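Long-range contact in ribosomal processing cysteine protease Prp (Streptococcus mutans, PDB 2G0I), which is probably a cysteine protease of the Prp family, a group linked to ribosome biogenesis: residues M35-T39 with E51-H55. Residues are numbered along the deposited sequence; the frame is centred on the assembly and turned at random.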
HETATM    1  N   MSE B  35      -6.378  19.349  -0.751  1.00 31.61           N
HETATM    2  CA  MSE B  35      -5.825  18.819   0.476  1.00 29.98           C
HETATM    3  C   MSE B  35      -6.528  17.509   0.748  1.00 25.78           C
HETATM    4  O   MSE B  35      -7.758  17.456   0.719  1.00 26.77           O
HETATM    5  CB  MSE B  35      -6.120  19.814   1.603  1.00 33.13           C
HETATM    6  CG  MSE B  35      -5.970  19.280   2.999  1.00 36.42           C
HETATM    7 SE   MSE B  35      -4.155  18.789   3.367  1.00 42.77          SE
HETATM    8  CE  MSE B  35      -3.285  20.535   3.013  1.00 41.08           C
ATOM      9  N   ILE B  36      -5.756  16.456   0.999  1.00 21.71           N
ATOM     10  CA  ILE B  36      -6.360  15.177   1.426  1.00 18.33           C
ATOM     11  C   ILE B  36      -6.469  15.204   2.946  1.00 14.65           C
ATOM     12  O   ILE B  36      -5.506  15.518   3.622  1.00 14.52           O
ATOM     13  CB  ILE B  36      -5.488  13.942   0.962  1.00 18.80           C
ATOM     14  CG1 ILE B  36      -5.429  13.881  -0.554  1.00 22.51           C
ATOM     15  CG2 ILE B  36      -6.081  12.626   1.524  1.00 18.63           C
ATOM     16  CD1 ILE B  36      -4.203  13.170  -1.081  1.00 23.63           C
ATOM     17  N   GLN B  37      -7.645  14.878   3.492  1.00 16.55           N
ATOM     18  CA  GLN B  37      -7.830  14.768   4.930  1.00 18.17           C
ATOM     19  C   GLN B  37      -8.259  13.333   5.249  1.00 16.40           C
ATOM     20  O   GLN B  37      -9.234  12.851   4.699  1.00 17.70           O
ATOM     21  CB  GLN B  37      -8.855  15.818   5.400  1.00 21.91           C
ATOM     22  CG  GLN B  37      -8.333  17.253   5.100  1.00 26.72           C
ATOM     23  CD  GLN B  37      -9.386  18.347   4.861  1.00 30.27           C
ATOM     24  OE1 GLN B  37     -10.601  18.122   4.926  1.00 33.37           O
ATOM     25  NE2 GLN B  37      -8.899  19.559   4.566  1.00 32.66           N
ATOM     26  N   ALA B  38      -7.489  12.665   6.094  1.00 13.90           N
ATOM     27  CA  ALA B  38      -7.832  11.349   6.575  1.00 12.90           C
ATOM     28  C   ALA B  38      -8.162  11.390   8.085  1.00 15.17           C
ATOM     29  O   ALA B  38      -7.420  12.015   8.857  1.00 16.02           O
ATOM     30  CB  ALA B  38      -6.679  10.414   6.328  1.00 13.25           C
ATOM     31  N   THR B  39      -9.240  10.706   8.491  1.00 13.05           N
ATOM     32  CA  THR B  39      -9.675  10.652   9.904  1.00 12.64           C
ATOM     33  C   THR B  39      -9.854   9.199  10.263  1.00 12.54           C
ATOM     34  O   THR B  39     -10.721   8.504   9.683  1.00 11.12           O
ATOM     35  CB  THR B  39     -11.011  11.441  10.114  1.00 13.46           C
ATOM     36  OG1 THR B  39     -10.840  12.785   9.669  1.00 14.18           O
ATOM     37  CG2 THR B  39     -11.509  11.408  11.575  1.00 15.81           C
ATOM     38  N   GLU B  51     -11.948   7.691   7.202  1.00 12.10           N
ATOM     39  CA  GLU B  51     -12.708   8.507   6.298  1.00 14.48           C
ATOM     40  C   GLU B  51     -11.730   9.398   5.575  1.00 15.27           C
ATOM     41  O   GLU B  51     -10.919  10.042   6.229  1.00 12.75           O
ATOM     42  CB  GLU B  51     -13.757   9.298   7.081  1.00 16.07           C
ATOM     43  CG  GLU B  51     -14.506  10.319   6.244  1.00 20.98           C
ATOM     44  CD  GLU B  51     -15.513  11.138   7.070  1.00 24.86           C
ATOM     45  OE1 GLU B  51     -15.979  10.641   8.117  1.00 27.82           O
ATOM     46  OE2 GLU B  51     -15.836  12.269   6.651  1.00 26.91           O
ATOM     47  N   LEU B  52     -11.773   9.428   4.242  1.00 11.96           N
ATOM     48  CA  LEU B  52     -10.891  10.334   3.497  1.00 16.71           C
ATOM     49  C   LEU B  52     -11.645  11.270   2.589  1.00 14.78           C
ATOM     50  O   LEU B  52     -12.609  10.862   1.962  1.00 15.22           O
ATOM     51  CB  LEU B  52      -9.876   9.566   2.662  1.00 19.04           C
ATOM     52  CG  LEU B  52      -8.928   8.672   3.462  1.00 20.87           C
ATOM     53  CD1 LEU B  52      -9.431   7.260   3.321  1.00 24.80           C
ATOM     54  CD2 LEU B  52      -7.525   8.802   2.986  1.00 23.55           C
ATOM     55  N   THR B  53     -11.168  12.509   2.478  1.00 15.27           N
ATOM     56  CA  THR B  53     -11.752  13.450   1.511  1.00 17.85           C
ATOM     57  C   THR B  53     -10.634  14.102   0.717  1.00 19.02           C
ATOM     58  O   THR B  53      -9.526  14.202   1.216  1.00 15.04           O
ATOM     59  CB  THR B  53     -12.607  14.536   2.228  1.00 18.59           C
ATOM     60  OG1 THR B  53     -11.770  15.302   3.120  1.00 16.63           O
ATOM     61  CG2 THR B  53     -13.748  13.894   3.038  1.00 18.07           C
ATOM     62  N   GLY B  54     -10.899  14.517  -0.529  1.00 22.29           N
ATOM     63  CA  GLY B  54      -9.878  15.254  -1.333  1.00 24.56           C
ATOM     64  C   GLY B  54      -8.994  14.451  -2.295  1.00 26.61           C
ATOM     65  O   GLY B  54      -8.298  15.017  -3.141  1.00 29.22           O
ATOM     66  N   HIS B  55      -9.031  13.136  -2.175  1.00 29.24           N
ATOM     67  CA  HIS B  55      -8.115  12.210  -2.863  1.00 30.30           C
ATOM     68  C   HIS B  55      -8.479  11.993  -4.347  1.00 30.70           C
ATOM     69  O   HIS B  55      -7.732  11.352  -5.081  1.00 31.45           O
ATOM     70  CB  HIS B  55      -8.176  10.864  -2.125  1.00 33.38           C
ATOM     71  CG  HIS B  55      -9.578  10.392  -1.918  1.00 33.22           C
ATOM     72  ND1 HIS B  55     -10.412  10.937  -0.960  1.00 33.03           N
ATOM     73  CD2 HIS B  55     -10.328   9.503  -2.611  1.00 33.60           C
ATOM     74  CE1 HIS B  55     -11.606  10.387  -1.056  1.00 32.47           C
ATOM     75  NE2 HIS B  55     -11.579   9.510  -2.045  1.00 34.11           N
TER
HETATM   76  O   HOH W   1     -10.285  17.145   1.926  1.00 24.06           O
HETATM   77  O   HOH W   2     -11.527  12.909   7.149  1.00 24.18           O
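With a chi1 of 62°, Thr-53 sets OG1 between its backbone N and carbonyl carbon, while Gln-37, whose CG stands anti to the carbonyl carbon (chi1 -62°), rises extended beside it. The two side chains meet obliquely on one face of the sheet, Gln-37 CB passing 3.7 Å from Thr-53 OG1 and Gln-37 OE1 coming back to 3.5 Å from it. A water bridges the strands at this corner: it donates to Met-35 O and forms a hydrogen bond with Thr-53 OG1 at 2.7 Å. A second water makes the converse bridge further along, bonded to Thr-39 OG1 and donating to Glu-51 O. Beneath these polar groups the backbones pair as an antiparallel beta hairpin of strands 36-43 and 46-53, with 46-53 the middle strand of five in the two-layer alpha-beta sandwich and 36-43 next to the outermost strand 138-144. Gln-37 and Thr-53 exchange two hydrogen bonds, as do Thr-39 and Glu-51; Gln-37 N reaches Thr-53 O at 3.0 Å. At the intervening non-hydrogen-bonded pair, Leu-52 lays CD2 against Ala-38 CB, 3.8 Å away, on the face turned to helix 61-84. There Ile-36 and Leu-52 both touch Val-70, so that helix packs over these apolar side chains. Past the last paired residue the chain turns at Gly-54, whose positive phi of 95° suits a residue without a side chain, and Ile-36 CG1 rests 3.9 Å from His-55 CA.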